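Local coordinates for protein endoglucanase FnCel5A (Fervidobacterium nodosum, PDB 3NCO) that probably hydrolyses beta-1,4-glucosidic bonds of cellulose as an endoglucanase of glycosyl hydrolase family 5, at residues A[268-280]-A[308-320]. Sequence-based numbering, arbitrary orientation.
Sequences DMESRVKWTKTVR and TWIEPLTTSALGK
S316 OG donates a hydrogen bond to V273 O at 2.8 Å. K277 N reaches the same oxygen from the opposite face of its carbonyl plane, so V273 O is held twice. V273 CG1 lies 3.3 Å from S316 OG, and its CG2 rests on the backbone of L313. L313 is a knob in the hole formed by M269, R272, V273 and T276. L313 CD1 meets T276 OG1 at 3.7 Å, while CD2 sits over one face of the R272 guanidinium, whose NE bonds to A263 O. The two helices run nearly parallel, 15° apart. They belong to the outer layer of the (beta/alpha)8 TIM barrel, where the C-terminal helix 313-318 lies beside helix 269-285. Y292 of barrel strand 289-292 touches L313, T276 and A317. At the far end R280 extends with CG anti to its backbone N, and a bend at chi3 (58°) turns NE to S316 O. R280 NE donates to S316 O at 3.0 Å, in the guanidinium plane but 46° above the carbonyl plane. G319 CA covers one face of the R280 guanidinium, 3.3 Å above its centre. R280 NH2 forms a salt bridge with E284. A leucine here would probably leave S316 O without this donor and E284 without its mate.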
loop_
_atom_site.group_PDB
_atom_site.type_symbol
_atom_site.label_atom_id
_atom_site.label_comp_id
_atom_site.label_asym_id
_atom_site.label_seq_id
_atom_site.Cartn_x
_atom_site.Cartn_y
_atom_site.Cartn_z
ATOM N N ASP A 268 16.167 -8.048 15.124
ATOM C CA ASP A 268 16.281 -9.459 15.490
ATOM C C ASP A 268 14.937 -10.167 15.232
ATOM O O ASP A 268 13.873 -9.557 15.360
ATOM C CB ASP A 268 16.737 -9.612 16.935
ATOM C CG ASP A 268 15.629 -9.288 17.927
ATOM O OD1 ASP A 268 15.508 -8.101 18.301
ATOM O OD2 ASP A 268 14.912 -10.235 18.347
HETATM N N MSE A 269 14.981 -11.456 14.890
HETATM C CA MSE A 269 13.774 -12.114 14.397
HETATM C C MSE A 269 12.639 -12.162 15.445
HETATM O O MSE A 269 11.455 -11.957 15.100
HETATM C CB MSE A 269 14.080 -13.504 13.842
HETATM C CG MSE A 269 12.892 -14.259 13.292
HETATM SE SE MSE A 269 12.125 -13.273 11.779
HETATM C CE MSE A 269 13.438 -13.766 10.381
ATOM N N GLU A 270 12.977 -12.496 16.690
ATOM C CA GLU A 270 11.889 -12.593 17.693
ATOM C C GLU A 270 11.173 -11.267 17.850
ATOM O O GLU A 270 9.934 -11.246 17.849
ATOM C CB GLU A 270 12.290 -13.193 19.045
ATOM C CG GLU A 270 11.007 -13.416 19.948
ATOM C CD GLU A 270 11.069 -14.600 20.924
ATOM O OE1 GLU A 270 9.994 -14.925 21.546
ATOM O OE2 GLU A 270 12.166 -15.200 21.073
ATOM N N SER A 271 11.943 -10.171 17.937
ATOM C CA SER A 271 11.302 -8.836 17.907
ATOM C C SER A 271 10.397 -8.615 16.692
ATOM O O SER A 271 9.276 -8.138 16.830
ATOM C CB SER A 271 12.308 -7.686 18.024
ATOM O OG SER A 271 13.003 -7.720 19.260
ATOM N N ARG A 272 10.862 -8.991 15.508
ATOM C CA ARG A 272 10.078 -8.813 14.286
ATOM C C ARG A 272 8.758 -9.573 14.380
ATOM O O ARG A 272 7.669 -9.065 14.005
ATOM C CB ARG A 272 10.877 -9.318 13.088
ATOM C CG ARG A 272 12.004 -8.397 12.726
ATOM C CD ARG A 272 12.820 -8.936 11.597
ATOM N NE ARG A 272 12.138 -8.724 10.334
ATOM C CZ ARG A 272 12.291 -9.490 9.247
ATOM N NH1 ARG A 272 13.130 -10.522 9.258
ATOM N NH2 ARG A 272 11.618 -9.180 8.121
ATOM N N VAL A 273 8.867 -10.804 14.902
ATOM C CA VAL A 273 7.733 -11.707 14.989
ATOM C C VAL A 273 6.679 -11.147 15.963
ATOM O O VAL A 273 5.467 -11.120 15.621
ATOM C CB VAL A 273 8.224 -13.114 15.434
ATOM C CG1 VAL A 273 7.057 -13.944 15.984
ATOM C CG2 VAL A 273 8.894 -13.816 14.274
ATOM N N LYS A 274 7.151 -10.695 17.137
ATOM C CA LYS A 274 6.255 -10.084 18.144
ATOM C C LYS A 274 5.610 -8.770 17.656
ATOM O O LYS A 274 4.404 -8.549 17.858
ATOM C CB LYS A 274 6.999 -9.831 19.436
ATOM C CG LYS A 274 7.283 -11.098 20.221
ATOM C CD LYS A 274 7.931 -10.751 21.584
ATOM C CE LYS A 274 8.530 -11.979 22.271
ATOM N NZ LYS A 274 7.580 -13.126 22.268
ATOM N N TRP A 275 6.421 -7.886 17.066
ATOM C CA TRP A 275 5.910 -6.591 16.564
ATOM C C TRP A 275 4.872 -6.833 15.473
ATOM O O TRP A 275 3.788 -6.245 15.500
ATOM C CB TRP A 275 7.080 -5.718 16.055
ATOM C CG TRP A 275 6.669 -4.335 15.603
ATOM C CD1 TRP A 275 6.645 -3.181 16.374
ATOM C CD2 TRP A 275 6.259 -3.946 14.278
ATOM N NE1 TRP A 275 6.224 -2.115 15.602
ATOM C CE2 TRP A 275 5.979 -2.561 14.324
ATOM C CE3 TRP A 275 6.085 -4.644 13.065
ATOM C CZ2 TRP A 275 5.513 -1.856 13.206
ATOM C CZ3 TRP A 275 5.633 -3.936 11.937
ATOM C CH2 TRP A 275 5.349 -2.561 12.041
ATOM N N THR A 276 5.194 -7.737 14.539
ATOM C CA THR A 276 4.293 -7.952 13.401
ATOM C C THR A 276 2.951 -8.494 13.858
ATOM O O THR A 276 1.885 -8.057 13.392
ATOM C CB THR A 276 4.968 -8.866 12.351
ATOM O OG1 THR A 276 6.220 -8.271 11.980
ATOM C CG2 THR A 276 4.088 -9.027 11.089
ATOM N N LYS A 277 3.017 -9.435 14.813
ATOM C CA LYS A 277 1.813 -10.060 15.321
ATOM C C LYS A 277 0.953 -9.047 16.044
ATOM O O LYS A 277 -0.269 -9.053 15.890
ATOM C CB LYS A 277 2.225 -11.155 16.323
ATOM C CG LYS A 277 1.097 -11.875 17.000
ATOM C CD LYS A 277 1.727 -12.697 18.119
ATOM C CE LYS A 277 1.064 -14.061 18.300
ATOM N NZ LYS A 277 -0.435 -14.097 18.136
ATOM N N THR A 278 1.588 -8.169 16.839
ATOM C CA THR A 278 0.872 -7.174 17.630
ATOM C C THR A 278 0.189 -6.151 16.711
ATOM O O THR A 278 -0.970 -5.824 16.880
ATOM C CB THR A 278 1.847 -6.458 18.585
ATOM O OG1 THR A 278 2.339 -7.401 19.543
ATOM C CG2 THR A 278 1.194 -5.311 19.325
ATOM N N VAL A 279 0.911 -5.685 15.713
ATOM C CA VAL A 279 0.309 -4.764 14.731
ATOM C C VAL A 279 -0.870 -5.428 14.027
ATOM O O VAL A 279 -1.953 -4.833 13.926
ATOM C CB VAL A 279 1.362 -4.260 13.713
ATOM C CG1 VAL A 279 0.657 -3.509 12.643
ATOM C CG2 VAL A 279 2.376 -3.340 14.421
ATOM N N ARG A 280 -0.688 -6.660 13.551
ATOM C CA ARG A 280 -1.798 -7.377 12.913
ATOM C C ARG A 280 -3.044 -7.494 13.843
ATOM O O ARG A 280 -4.165 -7.214 13.438
ATOM C CB ARG A 280 -1.382 -8.767 12.432
ATOM C CG ARG A 280 -2.611 -9.508 11.877
ATOM C CD ARG A 280 -2.351 -10.973 11.609
ATOM N NE ARG A 280 -1.907 -11.693 12.796
ATOM C CZ ARG A 280 -2.720 -12.164 13.708
ATOM N NH1 ARG A 280 -2.260 -12.838 14.752
ATOM N NH2 ARG A 280 -4.017 -11.989 13.553
ATOM N N THR A 308 10.189 -21.151 0.268
ATOM C CA THR A 308 9.430 -21.395 1.499
ATOM C C THR A 308 9.158 -20.095 2.232
ATOM O O THR A 308 9.932 -19.139 2.141
ATOM C CB THR A 308 10.202 -22.342 2.451
ATOM O OG1 THR A 308 11.477 -21.759 2.781
ATOM C CG2 THR A 308 10.427 -23.701 1.776
ATOM N N TRP A 309 8.064 -20.089 2.976
ATOM C CA TRP A 309 7.760 -18.953 3.857
ATOM C C TRP A 309 8.605 -18.962 5.142
ATOM O O TRP A 309 8.876 -20.032 5.708
ATOM C CB TRP A 309 6.287 -18.983 4.241
ATOM C CG TRP A 309 5.374 -18.819 3.054
ATOM C CD1 TRP A 309 4.809 -19.830 2.294
ATOM C CD2 TRP A 309 4.910 -17.591 2.500
ATOM N NE1 TRP A 309 4.036 -19.271 1.292
ATOM C CE2 TRP A 309 4.079 -17.908 1.400
ATOM C CE3 TRP A 309 5.111 -16.247 2.830
ATOM C CZ2 TRP A 309 3.459 -16.920 0.618
ATOM C CZ3 TRP A 309 4.517 -15.264 2.041
ATOM C CH2 TRP A 309 3.675 -15.605 0.966
ATOM N N ILE A 310 9.064 -17.782 5.546
ATOM C CA ILE A 310 9.766 -17.602 6.798
ATOM C C ILE A 310 8.721 -17.680 7.892
ATOM O O ILE A 310 7.716 -16.962 7.865
ATOM C CB ILE A 310 10.505 -16.238 6.833
ATOM C CG1 ILE A 310 11.537 -16.198 5.693
ATOM C CG2 ILE A 310 11.197 -15.991 8.207
ATOM C CD1 ILE A 310 11.920 -14.769 5.288
ATOM N N GLU A 311 8.943 -18.603 8.827
ATOM C CA GLU A 311 7.995 -18.839 9.907
ATOM C C GLU A 311 8.730 -18.747 11.241
ATOM O O GLU A 311 9.890 -19.162 11.342
ATOM C CB GLU A 311 7.391 -20.255 9.796
ATOM C CG GLU A 311 6.440 -20.461 8.628
ATOM C CD GLU A 311 5.144 -19.653 8.718
ATOM O OE1 GLU A 311 4.908 -19.001 9.755
ATOM O OE2 GLU A 311 4.356 -19.681 7.743
ATOM N N PRO A 312 8.038 -18.264 12.284
ATOM C CA PRO A 312 6.631 -17.827 12.307
ATOM C C PRO A 312 6.341 -16.383 11.876
ATOM O O PRO A 312 5.203 -15.914 12.066
ATOM C CB PRO A 312 6.245 -18.020 13.783
ATOM C CG PRO A 312 7.519 -17.736 14.520
ATOM C CD PRO A 312 8.644 -18.214 13.629
ATOM N N LEU A 313 7.325 -15.695 11.292
ATOM C CA LEU A 313 7.058 -14.330 10.824
ATOM C C LEU A 313 5.817 -14.267 9.933
ATOM O O LEU A 313 5.017 -13.327 10.066
ATOM C CB LEU A 313 8.248 -13.715 10.082
ATOM C CG LEU A 313 8.101 -12.223 9.721
ATOM C CD1 LEU A 313 7.960 -11.390 10.985
ATOM C CD2 LEU A 313 9.338 -11.803 8.921
ATOM N N THR A 314 5.687 -15.222 9.005
ATOM C CA THR A 314 4.548 -15.188 8.059
ATOM C C THR A 314 3.248 -15.327 8.801
ATOM O O THR A 314 2.281 -14.610 8.533
ATOM C CB THR A 314 4.706 -16.235 6.924
ATOM O OG1 THR A 314 5.891 -15.917 6.176
ATOM C CG2 THR A 314 3.488 -16.256 5.992
ATOM N N THR A 315 3.239 -16.262 9.750
ATOM C CA THR A 315 2.042 -16.432 10.601
ATOM C C THR A 315 1.742 -15.159 11.413
ATOM O O THR A 315 0.578 -14.786 11.603
ATOM C CB THR A 315 2.198 -17.681 11.494
ATOM O OG1 THR A 315 2.398 -18.822 10.641
ATOM C CG2 THR A 315 0.960 -17.893 12.363
ATOM N N SER A 316 2.788 -14.476 11.870
ATOM C CA SER A 316 2.579 -13.140 12.509
ATOM C C SER A 316 1.844 -12.137 11.636
ATOM O O SER A 316 0.986 -11.391 12.147
ATOM C CB SER A 316 3.897 -12.489 12.945
ATOM O OG SER A 316 4.412 -13.170 14.105
ATOM N N ALA A 317 2.204 -12.114 10.344
ATOM C CA ALA A 317 1.590 -11.147 9.414
ATOM C C ALA A 317 0.168 -11.534 8.993
ATOM O O ALA A 317 -0.649 -10.661 8.621
ATOM C CB ALA A 317 2.470 -10.999 8.134
ATOM N N LEU A 318 -0.077 -12.842 8.931
ATOM C CA LEU A 318 -1.315 -13.367 8.339
ATOM C C LEU A 318 -2.341 -13.789 9.374
ATOM O O LEU A 318 -3.557 -13.619 9.183
ATOM C CB LEU A 318 -0.989 -14.498 7.363
ATOM C CG LEU A 318 -2.144 -15.135 6.606
ATOM C CD1 LEU A 318 -2.944 -14.070 5.897
ATOM C CD2 LEU A 318 -1.592 -16.202 5.622
ATOM N N GLY A 319 -1.855 -14.348 10.479
ATOM C CA GLY A 319 -2.734 -14.759 11.570
ATOM C C GLY A 319 -3.233 -16.175 11.478
ATOM O O GLY A 319 -4.036 -16.590 12.312
ATOM N N LYS A 320 -2.745 -16.916 10.478
ATOM C CA LYS A 320 -3.054 -18.331 10.328
ATOM C C LYS A 320 -1.921 -19.045 9.565
ATOM O O LYS A 320 -1.834 -20.300 9.576
ATOM C CB LYS A 320 -4.410 -18.500 9.635
ATOM C CG LYS A 320 -4.448 -17.871 8.239
ATOM C CD LYS A 320 -5.827 -17.954 7.597
ATOM C CE LYS A 320 -5.745 -17.258 6.238
ATOM N NZ LYS A 320 -6.905 -17.513 5.316
ATOM O OXT LYS A 320 -1.034 -18.401 8.980
#